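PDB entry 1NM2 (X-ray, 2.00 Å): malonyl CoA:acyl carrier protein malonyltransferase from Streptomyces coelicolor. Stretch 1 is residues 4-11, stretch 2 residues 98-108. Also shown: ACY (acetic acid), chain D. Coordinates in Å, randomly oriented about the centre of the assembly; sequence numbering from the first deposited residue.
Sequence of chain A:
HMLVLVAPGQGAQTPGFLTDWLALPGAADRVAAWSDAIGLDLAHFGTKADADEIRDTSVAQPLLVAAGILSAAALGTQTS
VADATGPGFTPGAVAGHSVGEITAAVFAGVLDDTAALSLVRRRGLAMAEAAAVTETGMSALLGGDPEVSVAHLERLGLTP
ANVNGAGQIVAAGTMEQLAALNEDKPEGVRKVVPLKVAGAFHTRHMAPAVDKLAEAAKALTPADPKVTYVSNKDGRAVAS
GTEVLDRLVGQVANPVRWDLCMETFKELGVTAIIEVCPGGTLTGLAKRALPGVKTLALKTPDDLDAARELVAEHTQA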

# COMPACT_ATOMS: atom_id res chain seq x y z
N VAL A 4 1.74 9.16 -12.97
CA VAL A 4 2.22 8.31 -11.89
C VAL A 4 1.14 7.30 -11.54
O VAL A 4 0.01 7.66 -11.22
CB VAL A 4 2.56 9.13 -10.63
CG1 VAL A 4 3.02 8.21 -9.51
CG2 VAL A 4 3.63 10.15 -10.96
N LEU A 5 1.48 6.02 -11.62
CA LEU A 5 0.53 4.95 -11.31
C LEU A 5 0.80 4.48 -9.88
O LEU A 5 1.89 4.02 -9.58
CB LEU A 5 0.73 3.80 -12.31
CG LEU A 5 -0.21 2.59 -12.25
CD1 LEU A 5 -1.64 3.02 -12.44
CD2 LEU A 5 0.20 1.59 -13.33
N VAL A 6 -0.19 4.62 -9.00
CA VAL A 6 -0.02 4.20 -7.62
C VAL A 6 -1.01 3.12 -7.18
O VAL A 6 -2.11 3.01 -7.73
CB VAL A 6 -0.12 5.40 -6.63
CG1 VAL A 6 0.89 6.48 -7.02
CG2 VAL A 6 -1.54 5.95 -6.62
N ALA A 7 -0.61 2.32 -6.20
CA ALA A 7 -1.45 1.24 -5.68
C ALA A 7 -1.66 1.45 -4.18
O ALA A 7 -0.71 1.78 -3.45
CB ALA A 7 -0.78 -0.10 -5.94
N PRO A 8 -2.89 1.23 -3.68
CA PRO A 8 -3.22 1.40 -2.27
C PRO A 8 -2.74 0.30 -1.32
O PRO A 8 -2.16 -0.71 -1.75
CB PRO A 8 -4.74 1.51 -2.28
CG PRO A 8 -5.11 0.54 -3.37
CD PRO A 8 -4.08 0.82 -4.45
N GLY A 9 -2.98 0.51 -0.03
CA GLY A 9 -2.60 -0.44 0.99
C GLY A 9 -3.79 -0.88 1.83
O GLY A 9 -4.93 -0.59 1.48
N GLN A 10 -3.52 -1.58 2.93
CA GLN A 10 -4.59 -2.08 3.81
C GLN A 10 -5.56 -0.99 4.24
O GLN A 10 -5.16 0.13 4.55
CB GLN A 10 -4.00 -2.75 5.05
CG GLN A 10 -3.46 -4.15 4.81
CD GLN A 10 -3.28 -4.93 6.09
OE1 GLN A 10 -4.22 -5.13 6.86
NE2 GLN A 10 -2.06 -5.39 6.33
N GLY A 11 -6.84 -1.36 4.28
CA GLY A 11 -7.86 -0.41 4.66
C GLY A 11 -8.68 -0.01 3.45
O GLY A 11 -9.84 0.36 3.56
N SER A 98 2.68 0.95 1.33
CA SER A 98 2.98 -0.28 2.05
C SER A 98 2.83 -1.52 1.17
O SER A 98 3.72 -1.83 0.39
CB SER A 98 2.09 -0.40 3.30
OG SER A 98 2.63 -1.36 4.19
N VAL A 99 1.71 -2.23 1.28
CA VAL A 99 1.49 -3.41 0.45
C VAL A 99 1.46 -2.99 -1.02
O VAL A 99 1.83 -3.76 -1.91
CB VAL A 99 0.15 -4.14 0.77
CG1 VAL A 99 0.06 -4.45 2.24
CG2 VAL A 99 -1.02 -3.29 0.32
N GLY A 100 1.02 -1.76 -1.26
CA GLY A 100 0.96 -1.25 -2.62
C GLY A 100 2.32 -1.19 -3.29
O GLY A 100 2.41 -1.07 -4.51
N GLU A 101 3.38 -1.26 -2.49
CA GLU A 101 4.74 -1.22 -3.03
C GLU A 101 5.06 -2.49 -3.79
O GLU A 101 5.84 -2.48 -4.74
CB GLU A 101 5.78 -1.06 -1.91
CG GLU A 101 5.75 0.26 -1.18
CD GLU A 101 7.14 0.69 -0.75
OE1 GLU A 101 7.69 1.62 -1.38
OE2 GLU A 101 7.68 0.09 0.21
N ILE A 102 4.47 -3.60 -3.36
CA ILE A 102 4.70 -4.87 -4.04
C ILE A 102 3.96 -4.78 -5.36
O ILE A 102 4.46 -5.21 -6.39
CB ILE A 102 4.20 -6.08 -3.21
CG1 ILE A 102 5.10 -6.31 -1.99
CG2 ILE A 102 4.20 -7.34 -4.07
CD1 ILE A 102 5.05 -5.20 -0.96
N THR A 103 2.76 -4.21 -5.33
CA THR A 103 1.95 -4.05 -6.53
C THR A 103 2.70 -3.21 -7.55
O THR A 103 2.72 -3.53 -8.75
CB THR A 103 0.61 -3.36 -6.20
OG1 THR A 103 -0.03 -4.07 -5.12
CG2 THR A 103 -0.32 -3.36 -7.42
N ALA A 104 3.34 -2.14 -7.07
CA ALA A 104 4.10 -1.24 -7.92
C ALA A 104 5.35 -1.91 -8.50
O ALA A 104 5.82 -1.53 -9.57
CB ALA A 104 4.51 0.00 -7.13
N ALA A 105 5.88 -2.90 -7.78
CA ALA A 105 7.06 -3.62 -8.26
C ALA A 105 6.70 -4.40 -9.52
O ALA A 105 7.54 -4.61 -10.40
CB ALA A 105 7.57 -4.57 -7.17
N VAL A 106 5.45 -4.85 -9.59
CA VAL A 106 4.97 -5.58 -10.75
C VAL A 106 4.88 -4.60 -11.92
O VAL A 106 5.35 -4.89 -13.02
CB VAL A 106 3.59 -6.24 -10.47
CG1 VAL A 106 3.08 -6.95 -11.73
CG2 VAL A 106 3.70 -7.23 -9.32
N PHE A 107 4.28 -3.43 -11.68
CA PHE A 107 4.16 -2.43 -12.74
C PHE A 107 5.52 -2.02 -13.31
O PHE A 107 5.64 -1.76 -14.50
CB PHE A 107 3.45 -1.16 -12.23
CG PHE A 107 2.09 -1.41 -11.66
CD1 PHE A 107 1.34 -2.53 -12.05
CD2 PHE A 107 1.54 -0.53 -10.73
CE1 PHE A 107 0.07 -2.75 -11.52
CE2 PHE A 107 0.27 -0.75 -10.20
CZ PHE A 107 -0.46 -1.86 -10.59
N ALA A 108 6.55 -1.97 -12.46
CA ALA A 108 7.89 -1.58 -12.91
C ALA A 108 8.68 -2.75 -13.48
O ALA A 108 9.83 -2.58 -13.89
CB ALA A 108 8.67 -0.93 -11.75
C ACY D . 0.65 -2.75 6.13
O ACY D . -0.41 -3.50 6.18
OXT ACY D . 1.80 -3.06 5.68
CH3 ACY D . 0.43 -1.34 6.67
O HOH W 1 -2.07 -2.50 -3.91
O HOH W 2 -0.70 -1.77 3.39

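Residues 4-7 form the end of a strand, and the chain then runs on as a loop through Gly 11. Residues 100-107 are helical. The strand and the helix axis approach to 7.4 Å, with 138° between their N-to-C directions, so they run roughly against each other. The backbones come nearest where the strand ends: Ala 7 CA lies 4.6 Å from Gly 100 CA. Farther along, Gly 9 CA is 5.1 Å from Val 99 CA.

No direct hydrogen bond joins the two stretches. Packing and two bridging waters do the work, and 363 Å² of surface is buried between them.

Gly 100 allows the close backbone approach. Gly 100 CA lies 3.6 Å from Ala 7 O, in a near-linear CA-H...O contact, and 3.3 Å from Pro 8 O. A CB here would point toward the first stretch and clash with both carbonyl oxygens, so the place suits glycine.

Val 99 packs over the loop. Val 99 CG2 sits 3.3 Å from Gly 9 CA and 3.5 Å from Pro 8 O. The m rotamer places this methyl against the backbone. Gly 9 has no side chain, and its CA meets Val 99 CG2 directly. The CB of Pro 8 points away, so that residue meets the helix side through its carbonyl oxygen.

Side chains of the strand alternate. Leu 5 and Ala 7 point toward the helix, while Val 6 points away. Ala 7 is small and buried: Ala 7 CB lies 3.6 Å from Thr 103 CB and 4.4 Å from Phe 107 CE2. Thr 103 and Phe 107 are one helical turn apart, and both point toward the strand.

Phe 107, with chi1 m, lays its ring beside Leu 5. Leu 5 CD2 stands over one ring face, 4.0 Å from the centroid of the Phe 107 ring, in a CH-pi contact. The closest atoms are Leu 5 CD2 and Phe 107 CD2, at 3.6 Å. The branched leucine reaches the broad ring, and both are apolar, which suits this packing.

Polar atoms are linked through water. Water 1 donates to Pro 8 O at 2.8 Å and also hydrogen-bonds Thr 103 OG1 at 2.8 Å. Thr 103 thus packs its CB against Ala 7 while its hydroxyl binds the bridging water. Water 2 accepts from Gln 10 N at 2.9 Å and from Val 99 N at 3.2 Å.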